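Local coordinates for PhnB protein (Bacillus cereus, PDB 3OMS) that is of unproven function but belongs to the glyoxalase superfamily and may act as a 3-demethylubiquinone-9 3-methyltransferase, at residues Glu94-Phe99 against Ser118-Trp123. Sequence-based numbering, arbitrary orientation.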
ATOM      1  N   GLU A  94       1.869   1.341 -23.136  1.00 43.47           N
ATOM      2  CA  GLU A  94       1.302   1.741 -21.879  1.00 40.73           C
ATOM      3  C   GLU A  94       2.413   1.902 -20.836  1.00 37.44           C
ATOM      4  O   GLU A  94       2.399   2.867 -20.090  1.00 35.06           O
ATOM      5  CB  GLU A  94       0.265   0.726 -21.390  1.00 40.96           C
ATOM      6  CG  GLU A  94      -0.232   0.983 -19.969  1.00 41.93           C
ATOM      7  CD  GLU A  94      -0.986  -0.219 -19.341  1.00 45.78           C
ATOM      8  OE1 GLU A  94      -1.136  -1.300 -19.964  1.00 48.38           O
ATOM      9  OE2 GLU A  94      -1.356  -0.087 -18.178  1.00 48.13           O
ATOM     10  N   ILE A  95       3.336   0.950 -20.744  1.00 37.24           N
ATOM     11  CA  ILE A  95       4.347   1.001 -19.683  1.00 35.25           C
ATOM     12  C   ILE A  95       5.268   2.208 -19.905  1.00 34.67           C
ATOM     13  O   ILE A  95       5.596   2.946 -18.951  1.00 32.14           O
ATOM     14  CB  ILE A  95       5.134  -0.342 -19.482  1.00 35.38           C
ATOM     15  CG1 ILE A  95       6.015  -0.216 -18.214  1.00 36.10           C
ATOM     16  CG2 ILE A  95       6.030  -0.710 -20.724  1.00 37.15           C
ATOM     17  CD1 ILE A  95       6.588  -1.559 -17.629  1.00 37.43           C
ATOM     18  N   ASP A  96       5.624   2.459 -21.165  1.00 36.53           N
ATOM     19  CA  ASP A  96       6.474   3.606 -21.536  1.00 37.71           C
ATOM     20  C   ASP A  96       5.819   4.913 -21.132  1.00 37.28           C
ATOM     21  O   ASP A  96       6.464   5.786 -20.525  1.00 36.90           O
ATOM     22  CB  ASP A  96       6.764   3.630 -23.053  1.00 39.98           C
ATOM     23  CG  ASP A  96       7.741   2.549 -23.479  1.00 43.65           C
ATOM     24  OD1 ASP A  96       8.461   1.953 -22.630  1.00 40.61           O
ATOM     25  OD2 ASP A  96       7.792   2.269 -24.699  1.00 45.53           O
ATOM     26  N   THR A  97       4.532   5.040 -21.438  1.00 37.38           N
ATOM     27  CA  THR A  97       3.791   6.257 -21.137  1.00 37.58           C
ATOM     28  C   THR A  97       3.590   6.469 -19.649  1.00 34.63           C
ATOM     29  O   THR A  97       3.830   7.563 -19.166  1.00 34.67           O
ATOM     30  CB  THR A  97       2.411   6.278 -21.802  1.00 38.87           C
ATOM     31  OG1 THR A  97       2.586   6.193 -23.211  1.00 41.28           O
ATOM     32  CG2 THR A  97       1.711   7.599 -21.488  1.00 41.28           C
ATOM     33  N   VAL A  98       3.144   5.448 -18.920  1.00 33.83           N
ATOM     34  CA  VAL A  98       2.877   5.619 -17.513  1.00 31.73           C
ATOM     35  C   VAL A  98       4.175   5.854 -16.732  1.00 30.08           C
ATOM     36  O   VAL A  98       4.226   6.683 -15.828  1.00 28.94           O
ATOM     37  CB  VAL A  98       2.149   4.402 -16.901  1.00 32.32           C
ATOM     38  CG1 VAL A  98       1.836   4.646 -15.474  1.00 30.01           C
ATOM     39  CG2 VAL A  98       0.869   4.069 -17.652  1.00 36.68           C
ATOM     40  N   PHE A  99       5.212   5.102 -17.043  1.00 29.04           N
ATOM     41  CA  PHE A  99       6.491   5.289 -16.354  1.00 28.49           C
ATOM     42  C   PHE A  99       6.987   6.748 -16.486  1.00 28.63           C
ATOM     43  O   PHE A  99       7.348   7.375 -15.489  1.00 27.41           O
ATOM     44  CB  PHE A  99       7.546   4.310 -16.875  1.00 28.75           C
ATOM     45  CG  PHE A  99       8.794   4.269 -16.040  1.00 27.70           C
ATOM     46  CD1 PHE A  99       8.871   3.438 -14.928  1.00 28.62           C
ATOM     47  CD2 PHE A  99       9.900   5.055 -16.364  1.00 30.42           C
ATOM     48  CE1 PHE A  99      10.021   3.384 -14.164  1.00 30.43           C
ATOM     49  CE2 PHE A  99      11.050   5.022 -15.574  1.00 28.85           C
ATOM     50  CZ  PHE A  99      11.112   4.204 -14.508  1.00 29.32           C
ATOM     51  N   SER A 118      12.809  -9.811 -16.101  1.00 57.42           N
ATOM     52  CA  SER A 118      11.693  -9.154 -16.803  1.00 55.60           C
ATOM     53  C   SER A 118      12.119  -8.536 -18.128  1.00 55.85           C
ATOM     54  O   SER A 118      13.169  -7.900 -18.206  1.00 55.93           O
ATOM     55  CB  SER A 118      11.113  -8.022 -15.952  1.00 53.17           C
ATOM     56  OG  SER A 118       9.944  -7.465 -16.554  1.00 52.30           O
ATOM     57  N   LYS A 119      11.273  -8.678 -19.142  1.00 55.27           N
ATOM     58  CA  LYS A 119      11.526  -8.031 -20.441  1.00 55.94           C
ATOM     59  C   LYS A 119      11.482  -6.506 -20.312  1.00 51.81           C
ATOM     60  O   LYS A 119      12.198  -5.781 -21.006  1.00 50.42           O
ATOM     61  CB  LYS A 119      10.526  -8.501 -21.515  1.00 58.27           C
ATOM     62  CG  LYS A 119       9.073  -7.954 -21.427  1.00 59.95           C
ATOM     63  CD  LYS A 119       8.223  -8.416 -22.669  1.00 66.26           C
ATOM     64  CE  LYS A 119       7.267  -9.595 -22.325  1.00 68.92           C
ATOM     65  NZ  LYS A 119       6.886 -10.393 -23.544  1.00 73.25           N
ATOM     66  N   LYS A 120      10.622  -6.036 -19.418  1.00 47.05           N
ATOM     67  CA  LYS A 120      10.432  -4.607 -19.247  1.00 43.94           C
ATOM     68  C   LYS A 120       9.922  -4.325 -17.840  1.00 40.00           C
ATOM     69  O   LYS A 120       8.797  -4.684 -17.497  1.00 37.71           O
ATOM     70  CB  LYS A 120       9.452  -4.078 -20.271  1.00 44.96           C
ATOM     71  CG  LYS A 120       9.464  -2.580 -20.442  1.00 45.92           C
ATOM     72  CD  LYS A 120      10.324  -2.110 -21.584  1.00 48.74           C
ATOM     73  CE  LYS A 120      10.137  -0.604 -21.764  1.00 49.40           C
ATOM     74  NZ  LYS A 120      10.531  -0.054 -23.101  1.00 49.66           N
ATOM     75  N   PHE A 121      10.759  -3.644 -17.064  1.00 37.07           N
ATOM     76  CA  PHE A 121      10.488  -3.331 -15.652  1.00 34.06           C
ATOM     77  C   PHE A 121      11.155  -2.038 -15.234  1.00 32.70           C
ATOM     78  O   PHE A 121      12.268  -1.709 -15.690  1.00 31.55           O
ATOM     79  CB  PHE A 121      11.012  -4.441 -14.747  1.00 34.22           C
ATOM     80  CG  PHE A 121      10.912  -4.134 -13.272  1.00 34.62           C
ATOM     81  CD1 PHE A 121       9.736  -4.427 -12.573  1.00 34.45           C
ATOM     82  CD2 PHE A 121      12.001  -3.600 -12.579  1.00 34.71           C
ATOM     83  CE1 PHE A 121       9.626  -4.173 -11.191  1.00 32.87           C
ATOM     84  CE2 PHE A 121      11.906  -3.339 -11.199  1.00 33.87           C
ATOM     85  CZ  PHE A 121      10.707  -3.641 -10.504  1.00 33.18           C
ATOM     86  N   GLY A 122      10.490  -1.304 -14.353  1.00 29.91           N
ATOM     87  CA  GLY A 122      11.107  -0.144 -13.722  1.00 29.54           C
ATOM     88  C   GLY A 122      10.527   0.115 -12.367  1.00 28.43           C
ATOM     89  O   GLY A 122       9.410  -0.356 -12.040  1.00 27.83           O
ATOM     90  N   TRP A 123      11.244   0.909 -11.579  1.00 27.74           N
ATOM     91  CA  TRP A 123      10.839   1.200 -10.198  1.00 26.69           C
ATOM     92  C   TRP A 123      11.216   2.644  -9.929  1.00 26.66           C
ATOM     93  O   TRP A 123      12.330   3.075 -10.209  1.00 26.84           O
ATOM     94  CB  TRP A 123      11.559   0.269  -9.213  1.00 28.05           C
ATOM     95  CG  TRP A 123      10.983   0.192  -7.836  1.00 29.85           C
ATOM     96  CD1 TRP A 123      10.164   1.079  -7.225  1.00 31.41           C
ATOM     97  CD2 TRP A 123      11.197  -0.866  -6.892  1.00 38.33           C
ATOM     98  NE1 TRP A 123       9.883   0.668  -5.940  1.00 32.52           N
ATOM     99  CE2 TRP A 123      10.506  -0.527  -5.715  1.00 36.57           C
ATOM    100  CE3 TRP A 123      11.896  -2.080  -6.939  1.00 40.22           C
ATOM    101  CZ2 TRP A 123      10.451  -1.389  -4.591  1.00 40.09           C
ATOM    102  CZ3 TRP A 123      11.882  -2.916  -5.802  1.00 43.69           C
ATOM    103  CH2 TRP A 123      11.160  -2.557  -4.650  1.00 41.90           C
TER
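I95, D96 and F99 of helix 92-103 meet K120 and G122 where the helix packs on the mixed four-stranded sheet of the C-terminal βαβββ module, the repeating unit of the glyoxalase fold. In I95, chi1 (-172°) sets CG1 anti to the backbone N, and CD1 beyond it ends 3.8 Å from K120 O, while CG2 lies 3.9 Å from K120 CG. The two side chains cross obliquely, CG alone of the lysine methylenes resting against the I95 methyl CG2, with CD1 somewhat farther from it. The K120 chain bends at chi2 (96°), which turns CD before the rest runs out nearly extended. The D96 and K120 side chains cross at about a right angle, and NZ forms a salt bridge with D96 OD1 at 2.9 Å, on the syn lone pair, and a second one with E92 OE1. The ammonium group probably offsets the repulsion between these two close carboxylates. L112, from a loop, touches I95, D96, F99 and K120. W123 CB points away from the helix, and its side chain packs on M16 of the second subunit. One turn on from I95, the F99 ring reaches the bare backbone at G122, CE1 approaching its CA obliquely at 3.7 Å, with W123 N near the ring plane, 3.8 Å from CE1.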